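Local coordinates for spike protein P1 (Pseudoalteromonas phage pm2, PDB 2VVE) that serves as the receptor-binding spike at the fivefold vertices of the virion, its C-terminal region carrying the receptor-binding activity, at residues I118-F129 against L240-Q248; L131-S139 against I151-I159. All coordinates share one frame; numbering follows the deposited sequence.

Contact 1: I118-F129 against L240-Q248; sequences IDVPPELDGVPF and LLTVKGYAQ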
ATOM      1  N   ILE A 118       0.359  22.837 -10.122  1.00 16.03           N
ATOM      2  CA  ILE A 118      -0.035  22.204 -11.389  1.00 21.64           C
ATOM      3  C   ILE A 118       0.783  20.927 -11.538  1.00 22.00           C
ATOM      4  O   ILE A 118       2.011  20.974 -11.573  1.00 21.46           O
ATOM      5  CB  ILE A 118       0.205  23.110 -12.627  1.00 21.91           C
ATOM      6  CG1 ILE A 118      -0.484  24.467 -12.462  1.00 26.40           C
ATOM      7  CG2 ILE A 118      -0.243  22.395 -13.925  1.00 22.61           C
ATOM      8  CD1 ILE A 118      -0.116  25.481 -13.555  1.00 26.95           C
ATOM      9  N   ASP A 119       0.094  19.796 -11.634  1.00 22.63           N
ATOM     10  CA  ASP A 119       0.770  18.527 -11.884  1.00 19.37           C
ATOM     11  C   ASP A 119       0.815  18.293 -13.387  1.00 23.19           C
ATOM     12  O   ASP A 119      -0.198  17.926 -14.002  1.00 23.77           O
ATOM     13  CB  ASP A 119       0.055  17.386 -11.152  1.00 30.82           C
ATOM     14  CG  ASP A 119       0.830  16.078 -11.187  1.00 39.49           C
ATOM     15  OD1 ASP A 119       1.993  16.061 -11.643  1.00 35.68           O
ATOM     16  OD2 ASP A 119       0.262  15.058 -10.745  1.00 48.67           O
ATOM     17  N   VAL A 120       1.993  18.515 -13.973  1.00 21.11           N
ATOM     18  CA  VAL A 120       2.188  18.369 -15.419  1.00 18.42           C
ATOM     19  C   VAL A 120       2.421  16.892 -15.769  1.00 25.27           C
ATOM     20  O   VAL A 120       3.450  16.317 -15.399  1.00 24.26           O
ATOM     21  CB  VAL A 120       3.343  19.269 -15.930  1.00 22.17           C
ATOM     22  CG1 VAL A 120       3.554  19.103 -17.428  1.00 24.37           C
ATOM     23  CG2 VAL A 120       3.047  20.726 -15.624  1.00 17.90           C
ATOM     24  N   PRO A 121       1.465  16.271 -16.488  1.00 24.94           N
ATOM     25  CA  PRO A 121       1.608  14.849 -16.808  1.00 27.83           C
ATOM     26  C   PRO A 121       2.723  14.627 -17.822  1.00 29.00           C
ATOM     27  O   PRO A 121       3.095  15.573 -18.529  1.00 24.39           O
ATOM     28  CB  PRO A 121       0.251  14.493 -17.428  1.00 24.43           C
ATOM     29  CG  PRO A 121      -0.246  15.766 -17.990  1.00 27.51           C
ATOM     30  CD  PRO A 121       0.231  16.842 -17.066  1.00 23.23           C
ATOM     31  N   PRO A 122       3.258  13.387 -17.902  1.00 36.30           N
ATOM     32  CA  PRO A 122       4.269  13.097 -18.915  1.00 36.19           C
ATOM     33  C   PRO A 122       3.796  13.525 -20.296  1.00 34.58           C
ATOM     34  O   PRO A 122       4.577  14.035 -21.085  1.00 28.19           O
ATOM     35  CB  PRO A 122       4.408  11.574 -18.851  1.00 37.52           C
ATOM     36  CG  PRO A 122       4.033  11.225 -17.458  1.00 37.95           C
ATOM     37  CD  PRO A 122       2.970  12.207 -17.062  1.00 37.40           C
ATOM     38  N   GLU A 123       2.506  13.340 -20.559  1.00 35.72           N
ATOM     39  CA  GLU A 123       1.902  13.691 -21.836  1.00 37.90           C
ATOM     40  C   GLU A 123       2.021  15.198 -22.189  1.00 35.94           C
ATOM     41  O   GLU A 123       1.868  15.578 -23.351  1.00 33.06           O
ATOM     42  CB  GLU A 123       0.446  13.192 -21.866  1.00 28.46           C
ATOM     43  CG  GLU A 123       0.274  11.635 -21.903  1.00 39.78           C
ATOM     44  CD  GLU A 123       0.469  10.906 -20.544  1.00 43.90           C
ATOM     45  OE1 GLU A 123       0.170  11.487 -19.467  1.00 29.88           O
ATOM     46  OE2 GLU A 123       0.900   9.720 -20.562  1.00 32.80           O
ATOM     47  N   LEU A 124       2.317  16.040 -21.192  1.00 29.40           N
ATOM     48  CA  LEU A 124       2.464  17.505 -21.377  1.00 27.04           C
ATOM     49  C   LEU A 124       3.891  18.014 -21.097  1.00 31.92           C
ATOM     50  O   LEU A 124       4.144  19.229 -21.060  1.00 28.68           O
ATOM     51  CB  LEU A 124       1.450  18.248 -20.494  1.00 26.28           C
ATOM     52  CG  LEU A 124       1.292  19.781 -20.522  1.00 38.49           C
ATOM     53  CD1 LEU A 124       0.531  20.253 -21.757  1.00 48.95           C
ATOM     54  CD2 LEU A 124       0.616  20.301 -19.257  1.00 58.78           C
ATOM     55  N   ASP A 125       4.814  17.078 -20.890  1.00 31.11           N
ATOM     56  CA  ASP A 125       6.212  17.406 -20.615  1.00 30.27           C
ATOM     57  C   ASP A 125       6.809  18.280 -21.718  1.00 28.45           C
ATOM     58  O   ASP A 125       6.968  17.835 -22.860  1.00 32.31           O
ATOM     59  CB  ASP A 125       7.030  16.123 -20.443  1.00 35.22           C
ATOM     60  CG  ASP A 125       8.484  16.392 -20.100  1.00 42.13           C
ATOM     61  OD1 ASP A 125       8.840  17.567 -19.841  1.00 28.91           O
ATOM     62  OD2 ASP A 125       9.267  15.419 -20.096  1.00 44.73           O
ATOM     63  N   GLY A 126       7.128  19.522 -21.362  1.00 27.15           N
ATOM     64  CA  GLY A 126       7.719  20.502 -22.278  1.00 27.16           C
ATOM     65  C   GLY A 126       6.792  20.975 -23.388  1.00 34.34           C
ATOM     66  O   GLY A 126       7.254  21.440 -24.431  1.00 33.91           O
ATOM     67  N   VAL A 127       5.486  20.847 -23.169  1.00 28.52           N
ATOM     68  CA  VAL A 127       4.481  21.299 -24.139  1.00 32.65           C
ATOM     69  C   VAL A 127       3.858  22.615 -23.650  1.00 26.88           C
ATOM     70  O   VAL A 127       3.299  22.659 -22.553  1.00 27.65           O
ATOM     71  CB  VAL A 127       3.368  20.237 -24.360  1.00 32.35           C
ATOM     72  CG1 VAL A 127       2.283  20.778 -25.289  1.00 30.79           C
ATOM     73  CG2 VAL A 127       3.942  18.929 -24.917  1.00 41.27           C
ATOM     74  N   PRO A 128       3.962  23.696 -24.452  1.00 28.42           N
ATOM     75  CA  PRO A 128       3.405  24.983 -24.011  1.00 28.53           C
ATOM     76  C   PRO A 128       1.885  24.944 -23.859  1.00 23.11           C
ATOM     77  O   PRO A 128       1.186  24.300 -24.658  1.00 24.54           O
ATOM     78  CB  PRO A 128       3.802  25.956 -25.128  1.00 28.99           C
ATOM     79  CG  PRO A 128       4.917  25.251 -25.897  1.00 25.18           C
ATOM     80  CD  PRO A 128       4.606  23.792 -25.778  1.00 35.26           C
ATOM     81  N   PHE A 129       1.383  25.639 -22.842  1.00 23.55           N
ATOM     82  CA  PHE A 129      -0.051  25.694 -22.584  1.00 23.67           C
ATOM     83  C   PHE A 129      -0.466  27.059 -22.055  1.00 18.50           C
ATOM     84  O   PHE A 129       0.350  27.788 -21.488  1.00 22.86           O
ATOM     85  CB  PHE A 129      -0.472  24.588 -21.610  1.00 22.16           C
ATOM     86  CG  PHE A 129       0.097  24.743 -20.224  1.00 21.56           C
ATOM     87  CD1 PHE A 129      -0.598  25.457 -19.251  1.00 21.67           C
ATOM     88  CD2 PHE A 129       1.327  24.167 -19.892  1.00 28.90           C
ATOM     89  CE1 PHE A 129      -0.079  25.605 -17.960  1.00 20.10           C
ATOM     90  CE2 PHE A 129       1.860  24.309 -18.609  1.00 30.02           C
ATOM     91  CZ  PHE A 129       1.155  25.029 -17.639  1.00 35.73           C
ATOM     92  N   LEU A 240      -5.255  21.056 -23.647  1.00 22.52           N
ATOM     93  CA  LEU A 240      -4.219  20.260 -22.973  1.00 19.96           C
ATOM     94  C   LEU A 240      -4.373  20.240 -21.447  1.00 31.01           C
ATOM     95  O   LEU A 240      -3.817  19.373 -20.775  1.00 30.26           O
ATOM     96  CB  LEU A 240      -2.832  20.793 -23.319  1.00 22.61           C
ATOM     97  CG  LEU A 240      -2.379  20.775 -24.775  1.00 21.73           C
ATOM     98  CD1 LEU A 240      -1.254  21.799 -24.966  1.00 23.07           C
ATOM     99  CD2 LEU A 240      -1.951  19.370 -25.201  1.00 29.90           C
ATOM    100  N   LEU A 241      -5.093  21.218 -20.900  1.00 23.86           N
ATOM    101  CA  LEU A 241      -5.233  21.348 -19.449  1.00 20.44           C
ATOM    102  C   LEU A 241      -6.636  21.035 -18.970  1.00 23.40           C
ATOM    103  O   LEU A 241      -6.837  20.687 -17.802  1.00 19.07           O
ATOM    104  CB  LEU A 241      -4.834  22.752 -18.985  1.00 21.37           C
ATOM    105  CG  LEU A 241      -3.367  22.990 -18.611  1.00 22.76           C
ATOM    106  CD1 LEU A 241      -3.025  22.360 -17.272  1.00 35.71           C
ATOM    107  CD2 LEU A 241      -2.439  22.454 -19.686  1.00 31.71           C
ATOM    108  N   THR A 242      -7.607  21.173 -19.867  1.00 18.79           N
ATOM    109  CA  THR A 242      -8.991  20.883 -19.513  1.00 16.53           C
ATOM    110  C   THR A 242      -9.218  19.374 -19.420  1.00 21.52           C
ATOM    111  O   THR A 242     -10.153  18.941 -18.767  1.00 23.53           O
ATOM    112  CB  THR A 242     -10.003  21.523 -20.475  1.00 16.11           C
ATOM    113  OG1 THR A 242      -9.843  20.983 -21.797  1.00 19.52           O
ATOM    114  CG2 THR A 242      -9.799  23.034 -20.523  1.00 19.52           C
ATOM    115  N   VAL A 243      -8.366  18.601 -20.092  1.00 22.22           N
ATOM    116  CA  VAL A 243      -8.331  17.140 -19.967  1.00 26.22           C
ATOM    117  C   VAL A 243      -8.093  16.796 -18.487  1.00 24.15           C
ATOM    118  O   VAL A 243      -7.276  17.433 -17.818  1.00 22.96           O
ATOM    119  CB  VAL A 243      -7.238  16.533 -20.913  1.00 21.89           C
ATOM    120  CG1 VAL A 243      -5.829  16.986 -20.521  1.00 23.08           C
ATOM    121  CG2 VAL A 243      -7.305  15.018 -20.965  1.00 25.92           C
ATOM    122  N   LYS A 244      -8.842  15.829 -17.973  1.00 22.26           N
ATOM    123  CA  LYS A 244      -8.788  15.464 -16.550  1.00 17.31           C
ATOM    124  C   LYS A 244      -7.622  14.510 -16.264  1.00 14.68           C
ATOM    125  O   LYS A 244      -7.242  14.271 -15.115  1.00 16.55           O
ATOM    126  CB  LYS A 244     -10.121  14.853 -16.105  1.00 19.64           C
ATOM    127  CG  LYS A 244     -11.381  15.627 -16.542  1.00 26.33           C
ATOM    128  CD  LYS A 244     -11.377  17.079 -16.072  1.00 32.34           C
ATOM    129  CE  LYS A 244     -12.364  17.915 -16.875  1.00 27.28           C
ATOM    130  NZ  LYS A 244     -12.093  19.372 -16.691  1.00 32.49           N
ATOM    131  N   GLY A 245      -7.064  13.972 -17.336  1.00 20.28           N
ATOM    132  CA  GLY A 245      -5.947  13.063 -17.246  1.00 20.06           C
ATOM    133  C   GLY A 245      -5.953  12.221 -18.488  1.00 16.03           C
ATOM    134  O   GLY A 245      -6.888  12.297 -19.303  1.00 18.34           O
ATOM    135  N   TYR A 246      -4.908  11.424 -18.642  1.00 12.32           N
ATOM    136  CA  TYR A 246      -4.817  10.526 -19.775  1.00 12.07           C
ATOM    137  C   TYR A 246      -4.882   9.094 -19.275  1.00 16.69           C
ATOM    138  O   TYR A 246      -4.067   8.685 -18.445  1.00 15.02           O
ATOM    139  CB  TYR A 246      -3.537  10.795 -20.573  1.00 17.30           C
ATOM    140  CG  TYR A 246      -3.517  12.183 -21.176  1.00 20.46           C
ATOM    141  CD1 TYR A 246      -3.101  13.283 -20.427  1.00 18.44           C
ATOM    142  CD2 TYR A 246      -3.955  12.402 -22.477  1.00 19.30           C
ATOM    143  CE1 TYR A 246      -3.107  14.574 -20.966  1.00 21.64           C
ATOM    144  CE2 TYR A 246      -3.953  13.691 -23.031  1.00 23.95           C
ATOM    145  CZ  TYR A 246      -3.529  14.761 -22.276  1.00 32.07           C
ATOM    146  OH  TYR A 246      -3.541  16.022 -22.828  1.00 32.08           O
ATOM    147  N   ALA A 247      -5.873   8.357 -19.769  1.00 11.05           N
ATOM    148  CA  ALA A 247      -6.008   6.928 -19.479  1.00 11.20           C
ATOM    149  C   ALA A 247      -5.018   6.154 -20.330  1.00 14.62           C
ATOM    150  O   ALA A 247      -4.861   6.432 -21.515  1.00 12.70           O
ATOM    151  CB  ALA A 247      -7.431   6.457 -19.758  1.00 14.16           C
ATOM    152  N   GLN A 248      -4.326   5.209 -19.706  1.00  9.58           N
ATOM    153  CA  GLN A 248      -3.326   4.386 -20.389  1.00  9.01           C
ATOM    154  C   GLN A 248      -4.040   3.166 -20.939  1.00 11.17           C
ATOM    155  O   GLN A 248      -4.766   2.504 -20.193  1.00 12.52           O
ATOM    156  CB  GLN A 248      -2.240   3.949 -19.387  1.00  8.68           C
ATOM    157  CG  GLN A 248      -1.481   5.099 -18.706  1.00  8.85           C
ATOM    158  CD  GLN A 248      -0.701   5.938 -19.703  1.00  9.30           C
ATOM    159  OE1 GLN A 248      -0.164   5.416 -20.687  1.00 16.92           O
ATOM    160  NE2 GLN A 248      -0.636   7.252 -19.457  1.00 17.64           N
TER
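Glu123 lies along the ring of Tyr246 and ends at Gln248, so that one side chain makes first an aromatic and then a polar contact. Its CB rests over one face of the tyrosine ring, 4.0 Å from the centroid and 18° off the normal, a CH-pi contact; Val243 CG2 sits over the opposite face. Glu123 CG comes next, 3.9 Å from Tyr246 CG. The chain then bends at chi2 (78°), keeping the carboxylate near the tyrosine: Glu123 OE1 lies 3.9 Å from Tyr246 CB, while Glu123 OE2 accepts a hydrogen bond of 3.1 Å from Gln248 NE2. The acceptor lies nearly in the amide plane, but the donor is tilted well out of the carboxylate plane, by 45°. Gln248 OE1 is held in turn by Gln16.

Further along, the contact is apolar. Leu241 CD2 comes within 3.5 Å of Phe129 CG and also meets Leu124 CD2, whereas Leu240 CD1 packs 3.7 Å from Val127 CG1, beside the type II turn of Leu124 to Val127.

The short, weakly bonded helix 239-242 thus rests against the loop linking strands 116-120 and 129-137, with Phe90 of strand 88-91 touching both Ile118 and Leu241, while strand 245-253 runs on beside strand 11-19.

Contact 2: L131-S139 against I151-I159; sequences LKARVRHKS and ISVKPAFYI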
ATOM      1  N   LEU A 131      -2.173  29.555 -19.552  1.00 14.93           N
ATOM      2  CA  LEU A 131      -2.614  29.759 -18.178  1.00 15.33           C
ATOM      3  C   LEU A 131      -3.173  31.166 -18.048  1.00 19.43           C
ATOM      4  O   LEU A 131      -2.499  32.151 -18.372  1.00 20.75           O
ATOM      5  CB  LEU A 131      -1.459  29.538 -17.192  1.00 21.86           C
ATOM      6  CG  LEU A 131      -1.736  29.555 -15.682  1.00 17.19           C
ATOM      7  CD1 LEU A 131      -2.746  28.489 -15.273  1.00 16.62           C
ATOM      8  CD2 LEU A 131      -0.440  29.360 -14.905  1.00 16.96           C
ATOM      9  N   LYS A 132      -4.403  31.252 -17.558  1.00 13.58           N
ATOM     10  CA  LYS A 132      -5.114  32.518 -17.502  1.00 14.28           C
ATOM     11  C   LYS A 132      -5.599  32.850 -16.105  1.00 19.18           C
ATOM     12  O   LYS A 132      -5.733  31.972 -15.255  1.00 17.14           O
ATOM     13  CB  LYS A 132      -6.316  32.485 -18.441  1.00 17.20           C
ATOM     14  CG  LYS A 132      -5.980  32.436 -19.924  1.00 22.03           C
ATOM     15  CD  LYS A 132      -7.269  32.318 -20.723  1.00 25.34           C
ATOM     16  CE  LYS A 132      -7.010  32.134 -22.217  1.00 21.14           C
ATOM     17  NZ  LYS A 132      -8.286  31.844 -22.962  1.00 32.45           N
ATOM     18  N   ALA A 133      -5.859  34.134 -15.874  1.00 10.17           N
ATOM     19  CA  ALA A 133      -6.579  34.554 -14.681  1.00 15.23           C
ATOM     20  C   ALA A 133      -7.502  35.715 -14.994  1.00 16.80           C
ATOM     21  O   ALA A 133      -7.158  36.595 -15.797  1.00 19.23           O
ATOM     22  CB  ALA A 133      -5.619  34.930 -13.565  1.00 11.36           C
ATOM     23  N   ARG A 134      -8.667  35.705 -14.351  1.00 16.05           N
ATOM     24  CA  ARG A 134      -9.573  36.841 -14.325  1.00 17.56           C
ATOM     25  C   ARG A 134      -9.127  37.710 -13.144  1.00 19.57           C
ATOM     26  O   ARG A 134      -9.122  37.272 -11.984  1.00 16.45           O
ATOM     27  CB  ARG A 134     -11.028  36.362 -14.177  1.00 17.48           C
ATOM     28  CG  ARG A 134     -12.045  37.476 -13.989  1.00 22.15           C
ATOM     29  CD  ARG A 134     -13.465  36.939 -13.839  1.00 17.03           C
ATOM     30  NE  ARG A 134     -14.418  38.045 -13.783  1.00 28.33           N
ATOM     31  CZ  ARG A 134     -15.736  37.911 -13.905  1.00 48.56           C
ATOM     32  NH1 ARG A 134     -16.513  38.985 -13.850  1.00 40.29           N
ATOM     33  NH2 ARG A 134     -16.278  36.712 -14.086  1.00 43.14           N
ATOM     34  N   VAL A 135      -8.703  38.930 -13.455  1.00 19.69           N
ATOM     35  CA  VAL A 135      -7.992  39.753 -12.485  1.00 15.10           C
ATOM     36  C   VAL A 135      -8.740  41.060 -12.247  1.00 13.50           C
ATOM     37  O   VAL A 135      -9.128  41.749 -13.192  1.00 20.71           O
ATOM     38  CB  VAL A 135      -6.511  40.020 -12.934  1.00 18.87           C
ATOM     39  CG1 VAL A 135      -5.798  40.873 -11.935  1.00 17.66           C
ATOM     40  CG2 VAL A 135      -5.745  38.721 -13.102  1.00 12.01           C
ATOM     41  N   ARG A 136      -8.951  41.381 -10.975  1.00 13.79           N
ATOM     42  CA  ARG A 136      -9.684  42.582 -10.607  1.00 21.35           C
ATOM     43  C   ARG A 136      -8.787  43.534  -9.828  1.00 20.41           C
ATOM     44  O   ARG A 136      -8.290  43.207  -8.742  1.00 18.44           O
ATOM     45  CB  ARG A 136     -10.941  42.225  -9.796  1.00 18.02           C
ATOM     46  CG  ARG A 136     -11.812  43.435  -9.420  1.00 21.51           C
ATOM     47  CD  ARG A 136     -13.102  43.003  -8.787  1.00 22.32           C
ATOM     48  NE  ARG A 136     -13.856  42.145  -9.691  1.00 21.73           N
ATOM     49  CZ  ARG A 136     -14.798  41.295  -9.302  1.00 24.90           C
ATOM     50  NH1 ARG A 136     -15.110  41.184  -8.015  1.00 19.95           N
ATOM     51  NH2 ARG A 136     -15.416  40.546 -10.208  1.00 27.96           N
ATOM     52  N   HIS A 137      -8.594  44.716 -10.392  1.00 17.32           N
ATOM     53  CA  HIS A 137      -7.899  45.794  -9.703  1.00 15.94           C
ATOM     54  C   HIS A 137      -8.913  46.793  -9.148  1.00 14.91           C
ATOM     55  O   HIS A 137      -9.815  47.238  -9.857  1.00 20.56           O
ATOM     56  CB  HIS A 137      -6.914  46.479 -10.654  1.00 17.00           C
ATOM     57  CG  HIS A 137      -6.046  45.519 -11.408  1.00 19.35           C
ATOM     58  ND1 HIS A 137      -5.004  44.842 -10.815  1.00 12.59           N
ATOM     59  CD2 HIS A 137      -6.055  45.137 -12.709  1.00 15.98           C
ATOM     60  CE1 HIS A 137      -4.413  44.073 -11.715  1.00 21.66           C
ATOM     61  NE2 HIS A 137      -5.026  44.238 -12.874  1.00 22.17           N
ATOM     62  N   LYS A 138      -8.780  47.114  -7.869  1.00 20.38           N
ATOM     63  CA  LYS A 138      -9.643  48.116  -7.235  1.00 19.74           C
ATOM     64  C   LYS A 138      -8.809  48.928  -6.257  1.00 23.00           C
ATOM     65  O   LYS A 138      -8.251  48.372  -5.301  1.00 25.81           O
ATOM     66  CB  LYS A 138     -10.828  47.436  -6.532  1.00 25.62           C
ATOM     67  CG  LYS A 138     -11.879  48.383  -5.962  1.00 25.93           C
ATOM     68  CD  LYS A 138     -13.044  47.586  -5.370  1.00 31.94           C
ATOM     69  CE  LYS A 138     -14.200  48.478  -4.949  1.00 43.23           C
ATOM     70  NZ  LYS A 138     -13.881  49.295  -3.747  1.00 56.55           N
ATOM     71  N   SER A 139      -8.709  50.233  -6.518  1.00 19.28           N
ATOM     72  CA  SER A 139      -7.896  51.136  -5.705  1.00 22.41           C
ATOM     73  C   SER A 139      -8.699  52.249  -5.026  1.00 23.08           C
ATOM     74  O   SER A 139      -8.335  52.685  -3.935  1.00 23.97           O
ATOM     75  CB  SER A 139      -6.732  51.716  -6.522  1.00 23.24           C
ATOM     76  OG  SER A 139      -7.178  52.530  -7.595  1.00 27.38           O
ATOM     77  N   ILE A 151      -2.711  54.156  -9.577  1.00 27.08           N
ATOM     78  CA  ILE A 151      -1.995  52.954  -9.171  1.00 22.76           C
ATOM     79  C   ILE A 151      -1.584  52.131 -10.392  1.00 23.33           C
ATOM     80  O   ILE A 151      -2.428  51.749 -11.210  1.00 31.89           O
ATOM     81  CB  ILE A 151      -2.838  52.089  -8.187  1.00 30.23           C
ATOM     82  CG1 ILE A 151      -3.089  52.837  -6.864  1.00 22.82           C
ATOM     83  CG2 ILE A 151      -2.190  50.717  -7.946  1.00 25.82           C
ATOM     84  CD1 ILE A 151      -1.829  53.233  -6.072  1.00 22.87           C
ATOM     85  N   SER A 152      -0.282  51.869 -10.508  1.00 25.87           N
ATOM     86  CA  SER A 152       0.231  50.969 -11.545  1.00 23.19           C
ATOM     87  C   SER A 152       0.179  49.540 -11.037  1.00 18.80           C
ATOM     88  O   SER A 152       0.537  49.263  -9.888  1.00 17.33           O
ATOM     89  CB  SER A 152       1.660  51.342 -11.964  1.00 24.11           C
ATOM     90  OG  SER A 152       1.684  52.604 -12.616  1.00 29.54           O
ATOM     91  N   VAL A 153      -0.297  48.644 -11.897  1.00 19.27           N
ATOM     92  CA  VAL A 153      -0.408  47.224 -11.571  1.00 19.20           C
ATOM     93  C   VAL A 153       0.266  46.355 -12.639  1.00 23.43           C
ATOM     94  O   VAL A 153       0.303  46.705 -13.822  1.00 19.12           O
ATOM     95  CB  VAL A 153      -1.885  46.760 -11.380  1.00 21.60           C
ATOM     96  CG1 VAL A 153      -2.574  47.549 -10.261  1.00 21.03           C
ATOM     97  CG2 VAL A 153      -2.672  46.881 -12.668  1.00 20.41           C
ATOM     98  N   LYS A 154       0.826  45.239 -12.198  1.00 22.55           N
ATOM     99  CA  LYS A 154       1.351  44.234 -13.107  1.00 18.14           C
ATOM    100  C   LYS A 154       1.253  42.867 -12.423  1.00 21.98           C
ATOM    101  O   LYS A 154       2.190  42.444 -11.730  1.00 16.35           O
ATOM    102  CB  LYS A 154       2.785  44.565 -13.554  1.00 17.94           C
ATOM    103  CG  LYS A 154       3.362  43.561 -14.568  1.00 22.95           C
ATOM    104  CD  LYS A 154       4.585  44.092 -15.296  1.00 26.27           C
ATOM    105  CE  LYS A 154       4.206  44.863 -16.545  1.00 38.15           C
ATOM    106  NZ  LYS A 154       5.415  45.385 -17.234  1.00 50.17           N
ATOM    107  N   PRO A 155       0.103  42.179 -12.603  1.00 15.80           N
ATOM    108  CA  PRO A 155      -0.082  40.864 -11.988  1.00 14.88           C
ATOM    109  C   PRO A 155       0.858  39.828 -12.608  1.00 12.75           C
ATOM    110  O   PRO A 155       1.241  39.963 -13.771  1.00 12.58           O
ATOM    111  CB  PRO A 155      -1.554  40.532 -12.281  1.00 14.90           C
ATOM    112  CG  PRO A 155      -1.894  41.369 -13.496  1.00 12.05           C
ATOM    113  CD  PRO A 155      -1.086  42.616 -13.363  1.00 17.16           C
ATOM    114  N   ALA A 156       1.253  38.827 -11.831  1.00 16.32           N
ATOM    115  CA  ALA A 156       2.126  37.767 -12.351  1.00 10.59           C
ATOM    116  C   ALA A 156       1.787  36.421 -11.735  1.00 11.19           C
ATOM    117  O   ALA A 156       1.126  36.360 -10.688  1.00 11.27           O
ATOM    118  CB  ALA A 156       3.596  38.105 -12.109  1.00 12.27           C
ATOM    119  N   PHE A 157       2.199  35.353 -12.419  1.00 12.53           N
ATOM    120  CA  PHE A 157       2.365  34.048 -11.786  1.00 10.61           C
ATOM    121  C   PHE A 157       3.842  33.866 -11.580  1.00 10.60           C
ATOM    122  O   PHE A 157       4.609  33.989 -12.539  1.00 12.09           O
ATOM    123  CB  PHE A 157       1.880  32.915 -12.688  1.00 12.39           C
ATOM    124  CG  PHE A 157       0.434  33.008 -13.059  1.00 18.48           C
ATOM    125  CD1 PHE A 157      -0.554  33.001 -12.078  1.00 13.75           C
ATOM    126  CD2 PHE A 157       0.059  33.086 -14.395  1.00 14.38           C
ATOM    127  CE1 PHE A 157      -1.920  33.067 -12.432  1.00 15.82           C
ATOM    128  CE2 PHE A 157      -1.298  33.170 -14.766  1.00 18.73           C
ATOM    129  CZ  PHE A 157      -2.285  33.154 -13.776  1.00 18.51           C
ATOM    130  N   TYR A 158       4.242  33.601 -10.333  1.00  9.44           N
ATOM    131  CA  TYR A 158       5.592  33.119 -10.065  1.00 12.94           C
ATOM    132  C   TYR A 158       5.514  31.594  -9.997  1.00 14.31           C
ATOM    133  O   TYR A 158       4.804  31.054  -9.151  1.00 11.92           O
ATOM    134  CB  TYR A 158       6.129  33.654  -8.731  1.00  8.39           C
ATOM    135  CG  TYR A 158       6.444  35.135  -8.679  1.00 10.08           C
ATOM    136  CD1 TYR A 158       6.412  35.947  -9.829  1.00 16.84           C
ATOM    137  CD2 TYR A 158       6.778  35.727  -7.473  1.00 17.27           C
ATOM    138  CE1 TYR A 158       6.708  37.307  -9.749  1.00 20.89           C
ATOM    139  CE2 TYR A 158       7.071  37.070  -7.388  1.00 16.54           C
ATOM    140  CZ  TYR A 158       7.049  37.856  -8.511  1.00 19.48           C
ATOM    141  OH  TYR A 158       7.369  39.196  -8.359  1.00 16.95           O
ATOM    142  N   ILE A 159       6.243  30.905 -10.873  1.00 11.16           N
ATOM    143  CA  ILE A 159       6.135  29.448 -10.986  1.00  9.67           C
ATOM    144  C   ILE A 159       7.497  28.781 -10.782  1.00 13.86           C
ATOM    145  O   ILE A 159       8.502  29.214 -11.355  1.00 16.18           O
ATOM    146  CB  ILE A 159       5.540  29.019 -12.356  1.00 16.10           C
ATOM    147  CG1 ILE A 159       4.252  29.806 -12.658  1.00 10.55           C
ATOM    148  CG2 ILE A 159       5.307  27.492 -12.400  1.00 13.15           C
ATOM    149  CD1 ILE A 159       3.546  29.400 -13.964  1.00  8.85           C
TER
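Phe157 reaches from strand 151-160 toward strand 129-137 and meets three successive residues, Leu131, Lys132 and Ala133, in different ways. Leu131 CD2 sits over one face of the phenyl ring, 4.0 Å from its centroid and offset toward the rim, in a CH-pi contact. Ala133 CB approaches Phe157 CZ obliquely, at 3.8 Å, and the carbonyl oxygen of Lys132 lies at the ring edge, near its plane. Leu191 and Val193 of strand 189-195 and Val204 of strand 200-208 also touch this phenylalanine.

With CG of Leu131 turned away from the backbone N (chi1 -174°), Leu131 CD2 reaches both the phenyl face of Phe157 and Ile159 CD1, the latter 4.1 Å away.

The two strands belong to different antiparallel sheets; the axes of segments 131-137 and 155-159 approach to 9.3 Å, with directions 140° apart. Side chains rather than backbone bonds fill the interval, as in the beta-sandwich of a viral jelly-roll domain, a fold consistent with the family of this protein.

His137 forms the second aromatic centre. Val153 CG2 stands over the middle of the imidazole, 3.5 Å from the centroid and 11° off the normal, while Pro155 CD comes to the ring edge, 4.0 Å from His137 CE1. Both ring nitrogens are hydrogen-bonded, ND1 with Thr229 OG1 and NE2 with Tyr175 OH; these bonds fix the rotation of the buried ring as it presents a face to the valine.

Toward the calcium end, Ser139 CB packs 3.8 Å from Ile151 CG1, and Ser139 OG is hydrogen-bonded to His181 N. The side chain of Ile151 lies about 5 Å from the calcium ion bound by Ser150, Asp212 and Asp214.

Overall arrangement
Contacts 1 and 2 have centres 25 Å apart, yet they touch where Ile118 CD1 lies 4.1 Å from Leu131 CD2. Along the chain the order is 118-129, 131-139, 151-159 and 240-248, so both segments of contact 2 fall between those of contact 1. Strands 116-120 and 151-160 both pair with strand 200-208, while strand 129-137 lies in the facing sheet. Contact 2 joins the two facing sheets from Leu131, beside contact 1, to Ile151, near the calcium ion; contact 1 lies where the chain passes into strand 245-253 of another sheet, consistent with a join between two beta domains of the spike.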